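PDB 4W4T: MxaA from Stigmatella aurantiaca, which carries a terminal NADPH-binding reductase domain, the part present here, which probably releases the finished myxalamid chain from its PKS-NRPS assembly line by reduction. Local coordinates for residues C269-V278 with Y330-W340. Sequence-based numbering, arbitrary orientation.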
loop_
_atom_site.group_PDB
_atom_site.type_symbol
_atom_site.label_atom_id
_atom_site.label_comp_id
_atom_site.label_asym_id
_atom_site.label_seq_id
_atom_site.Cartn_x
_atom_site.Cartn_y
_atom_site.Cartn_z
ATOM N N CYS A 269 -15.101 7.948 -6.024
ATOM C CA CYS A 269 -15.874 9.186 -6.097
ATOM C C CYS A 269 -17.353 8.884 -5.952
ATOM O O CYS A 269 -18.077 9.599 -5.250
ATOM C CB CYS A 269 -15.602 9.930 -7.405
ATOM S SG CYS A 269 -13.947 10.642 -7.465
ATOM N N VAL A 270 -17.803 7.829 -6.620
ATOM C CA VAL A 270 -19.217 7.464 -6.562
ATOM C C VAL A 270 -19.617 7.080 -5.142
ATOM O O VAL A 270 -20.635 7.552 -4.627
ATOM C CB VAL A 270 -19.541 6.313 -7.545
ATOM C CG1 VAL A 270 -20.888 5.701 -7.237
ATOM C CG2 VAL A 270 -19.542 6.849 -8.956
ATOM N N ARG A 271 -18.807 6.251 -4.495
ATOM C CA ARG A 271 -19.148 5.794 -3.148
ATOM C C ARG A 271 -19.131 6.922 -2.116
ATOM O O ARG A 271 -19.967 6.952 -1.209
ATOM C CB ARG A 271 -18.217 4.657 -2.738
ATOM C CG ARG A 271 -18.501 3.366 -3.507
ATOM C CD ARG A 271 -17.643 2.213 -3.026
ATOM N NE ARG A 271 -17.938 1.884 -1.638
ATOM C CZ ARG A 271 -17.012 1.698 -0.704
ATOM N NH1 ARG A 271 -15.720 1.796 -1.011
ATOM N NH2 ARG A 271 -17.377 1.400 0.538
HETATM N N MSE A 272 -18.210 7.866 -2.256
HETATM C CA MSE A 272 -18.170 9.006 -1.342
HETATM C C MSE A 272 -19.184 10.075 -1.700
HETATM O O MSE A 272 -19.573 10.875 -0.853
HETATM C CB MSE A 272 -16.789 9.642 -1.320
HETATM C CG MSE A 272 -15.725 8.711 -0.784
HETATM SE SE MSE A 272 -14.086 9.715 -0.522
HETATM C CE MSE A 272 -13.487 9.743 -2.347
ATOM N N GLY A 273 -19.588 10.103 -2.964
ATOM C CA GLY A 273 -20.532 11.107 -3.428
ATOM C C GLY A 273 -19.855 12.441 -3.685
ATOM O O GLY A 273 -20.503 13.481 -3.730
ATOM N N VAL A 274 -18.535 12.419 -3.824
ATOM C CA VAL A 274 -17.787 13.647 -4.059
ATOM C C VAL A 274 -16.608 13.421 -5.013
ATOM O O VAL A 274 -15.947 12.382 -4.974
ATOM C CB VAL A 274 -17.303 14.256 -2.727
ATOM C CG1 VAL A 274 -16.336 13.319 -2.009
ATOM C CG2 VAL A 274 -16.664 15.598 -2.977
ATOM N N ALA A 275 -16.365 14.394 -5.888
ATOM C CA ALA A 275 -15.285 14.293 -6.873
ATOM C C ALA A 275 -14.437 15.557 -6.819
ATOM O O ALA A 275 -14.933 16.619 -6.415
ATOM C CB ALA A 275 -15.854 14.083 -8.273
ATOM N N PRO A 276 -13.160 15.456 -7.225
ATOM C CA PRO A 276 -12.261 16.609 -7.132
ATOM C C PRO A 276 -12.323 17.498 -8.358
ATOM O O PRO A 276 -12.438 16.989 -9.475
ATOM C CB PRO A 276 -10.881 15.954 -7.015
ATOM C CG PRO A 276 -11.016 14.705 -7.811
ATOM C CD PRO A 276 -12.428 14.226 -7.600
ATOM N N SER A 277 -12.248 18.808 -8.165
ATOM C CA SER A 277 -12.047 19.688 -9.299
ATOM C C SER A 277 -10.542 19.754 -9.524
ATOM O O SER A 277 -9.800 20.281 -8.701
ATOM C CB SER A 277 -12.649 21.079 -9.066
ATOM O OG SER A 277 -12.164 21.661 -7.873
ATOM N N VAL A 278 -10.083 19.146 -10.606
ATOM C CA VAL A 278 -8.678 19.209 -10.964
ATOM C C VAL A 278 -8.579 20.027 -12.242
ATOM O O VAL A 278 -9.532 20.071 -13.023
ATOM C CB VAL A 278 -8.069 17.811 -11.148
ATOM C CG1 VAL A 278 -8.127 17.033 -9.838
ATOM C CG2 VAL A 278 -8.800 17.051 -12.239
ATOM N N TYR A 330 -25.316 9.179 -10.917
ATOM C CA TYR A 330 -24.558 9.214 -9.673
ATOM C C TYR A 330 -24.395 10.633 -9.149
ATOM O O TYR A 330 -23.922 11.516 -9.859
ATOM C CB TYR A 330 -23.179 8.587 -9.866
ATOM C CG TYR A 330 -23.215 7.105 -10.164
ATOM C CD1 TYR A 330 -23.804 6.220 -9.278
ATOM C CD2 TYR A 330 -22.642 6.594 -11.323
ATOM C CE1 TYR A 330 -23.840 4.868 -9.540
ATOM C CE2 TYR A 330 -22.680 5.243 -11.598
ATOM C CZ TYR A 330 -23.281 4.385 -10.695
ATOM O OH TYR A 330 -23.312 3.037 -10.949
ATOM N N GLY A 331 -24.767 10.851 -7.896
ATOM C CA GLY A 331 -24.539 12.146 -7.284
ATOM C C GLY A 331 -23.066 12.416 -7.046
ATOM O O GLY A 331 -22.338 11.541 -6.591
ATOM N N LEU A 332 -22.629 13.627 -7.364
ATOM C CA LEU A 332 -21.252 14.035 -7.138
ATOM C C LEU A 332 -21.188 15.501 -6.728
ATOM O O LEU A 332 -21.440 16.401 -7.538
ATOM C CB LEU A 332 -20.404 13.801 -8.397
ATOM C CG LEU A 332 -20.111 12.364 -8.838
ATOM C CD1 LEU A 332 -19.309 12.387 -10.134
ATOM C CD2 LEU A 332 -19.357 11.573 -7.758
ATOM N N ARG A 333 -20.869 15.745 -5.461
ATOM C CA ARG A 333 -20.476 17.081 -5.030
ATOM C C ARG A 333 -19.061 17.319 -5.512
ATOM O O ARG A 333 -18.270 16.378 -5.605
ATOM C CB ARG A 333 -20.547 17.230 -3.503
ATOM C CG ARG A 333 -21.890 16.916 -2.894
ATOM C CD ARG A 333 -21.925 17.300 -1.410
ATOM N NE ARG A 333 -20.760 16.783 -0.701
ATOM C CZ ARG A 333 -20.637 15.528 -0.284
ATOM N NH1 ARG A 333 -21.622 14.660 -0.490
ATOM N NH2 ARG A 333 -19.530 15.142 0.340
ATOM N N VAL A 334 -18.725 18.557 -5.837
ATOM C CA VAL A 334 -17.356 18.847 -6.244
ATOM C C VAL A 334 -16.605 19.607 -5.157
ATOM O O VAL A 334 -17.125 20.555 -4.573
ATOM C CB VAL A 334 -17.308 19.653 -7.546
ATOM C CG1 VAL A 334 -15.867 19.914 -7.952
ATOM C CG2 VAL A 334 -18.003 18.889 -8.638
ATOM N N LEU A 335 -15.377 19.183 -4.908
ATOM C CA LEU A 335 -14.494 19.826 -3.950
ATOM C C LEU A 335 -13.120 20.080 -4.545
ATOM O O LEU A 335 -12.641 19.298 -5.376
ATOM C CB LEU A 335 -14.327 18.955 -2.708
ATOM C CG LEU A 335 -15.480 18.697 -1.759
ATOM C CD1 LEU A 335 -14.992 17.675 -0.745
ATOM C CD2 LEU A 335 -15.901 19.992 -1.073
ATOM N N PRO A 336 -12.461 21.158 -4.097
ATOM C CA PRO A 336 -11.048 21.357 -4.420
ATOM C C PRO A 336 -10.263 20.071 -4.145
ATOM O O PRO A 336 -10.624 19.345 -3.209
ATOM C CB PRO A 336 -10.626 22.481 -3.469
ATOM C CG PRO A 336 -11.876 23.241 -3.213
ATOM C CD PRO A 336 -12.999 22.236 -3.245
ATOM N N TYR A 337 -9.239 19.789 -4.948
ATOM C CA TYR A 337 -8.541 18.502 -4.868
ATOM C C TYR A 337 -7.999 18.194 -3.477
ATOM O O TYR A 337 -8.046 17.043 -3.022
ATOM C CB TYR A 337 -7.384 18.435 -5.869
ATOM C CG TYR A 337 -6.681 17.100 -5.809
ATOM C CD1 TYR A 337 -7.247 15.978 -6.386
ATOM C CD2 TYR A 337 -5.473 16.953 -5.140
ATOM C CE1 TYR A 337 -6.628 14.755 -6.316
ATOM C CE2 TYR A 337 -4.845 15.725 -5.063
ATOM C CZ TYR A 337 -5.430 14.633 -5.653
ATOM O OH TYR A 337 -4.814 13.404 -5.587
ATOM N N ASP A 338 -7.463 19.206 -2.807
ATOM C CA ASP A 338 -6.905 18.981 -1.476
ATOM C C ASP A 338 -7.976 18.587 -0.467
ATOM O O ASP A 338 -7.762 17.700 0.371
ATOM C CB ASP A 338 -6.139 20.216 -1.012
ATOM C CG ASP A 338 -4.998 20.561 -1.952
ATOM O OD1 ASP A 338 -4.128 19.680 -2.185
ATOM O OD2 ASP A 338 -4.976 21.697 -2.475
ATOM N N GLN A 339 -9.146 19.206 -0.578
ATOM C CA GLN A 339 -10.256 18.863 0.291
ATOM C C GLN A 339 -10.805 17.490 -0.052
ATOM O O GLN A 339 -11.151 16.729 0.838
ATOM C CB GLN A 339 -11.363 19.909 0.197
ATOM C CG GLN A 339 -10.983 21.249 0.810
ATOM C CD GLN A 339 -12.052 22.303 0.604
ATOM O OE1 GLN A 339 -13.246 22.027 0.749
ATOM N NE2 GLN A 339 -11.629 23.519 0.258
ATOM N N TRP A 340 -10.899 17.179 -1.345
ATOM C CA TRP A 340 -11.312 15.839 -1.763
ATOM C C TRP A 340 -10.363 14.762 -1.228
ATOM O O TRP A 340 -10.794 13.716 -0.718
ATOM C CB TRP A 340 -11.390 15.759 -3.290
ATOM C CG TRP A 340 -11.806 14.423 -3.779
ATOM C CD1 TRP A 340 -13.084 13.949 -3.899
ATOM C CD2 TRP A 340 -10.941 13.374 -4.228
ATOM N NE1 TRP A 340 -13.060 12.657 -4.389
ATOM C CE2 TRP A 340 -11.757 12.286 -4.601
ATOM C CE3 TRP A 340 -9.555 13.250 -4.345
ATOM C CZ2 TRP A 340 -11.234 11.095 -5.089
ATOM C CZ3 TRP A 340 -9.035 12.062 -4.831
ATOM C CH2 TRP A 340 -9.874 10.998 -5.190
HETATM O O HOH W 1 -22.691 8.848 -6.068
#
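Ala275 N donates a hydrogen bond to Arg333 O at 2.8 Å. Leu335 N to Ala275 O, Arg333 N to Gly273 O and Ser277 N to Leu335 O continue this ladder, which alternates between the two strands as parallel pairing requires. The indole of Trp340 adds a side-chain bond: NE1 reaches Val274 O at 3.0 Å, almost within the ring plane but well above the carbonyl plane and bent (137° at the hydrogen). With CG anti to the backbone N (chi1 -180°), the ring is laid against Pro276, whose CD sits 3.5 Å from the five-membered ring centroid, only 7° off the normal, a CH-pi contact. Cys269 SG, 3.6 Å from Trp340 CZ2, and CE of Met272 (modelled as selenomethionine) approach the indole obliquely. Replacing Trp340 with a leucine would probably leave Val274 O without this donor and Pro276 without its flat partner. Ahead of the paired strands, Val270 CG1 rests over one face of the Tyr330 ring, while a water bridges Val270 O and Gly331 O. Gly273, with positive phi, ends helix 261-272 in a Schellman motif whose two bonds, Val274 N to Cys269 O and Gly273 N to Val270 O, are weak; strand 274-277 then pairs with 333-336 as a two-stranded parallel sheet, separate from the Rossmann-fold sheet of this reductase.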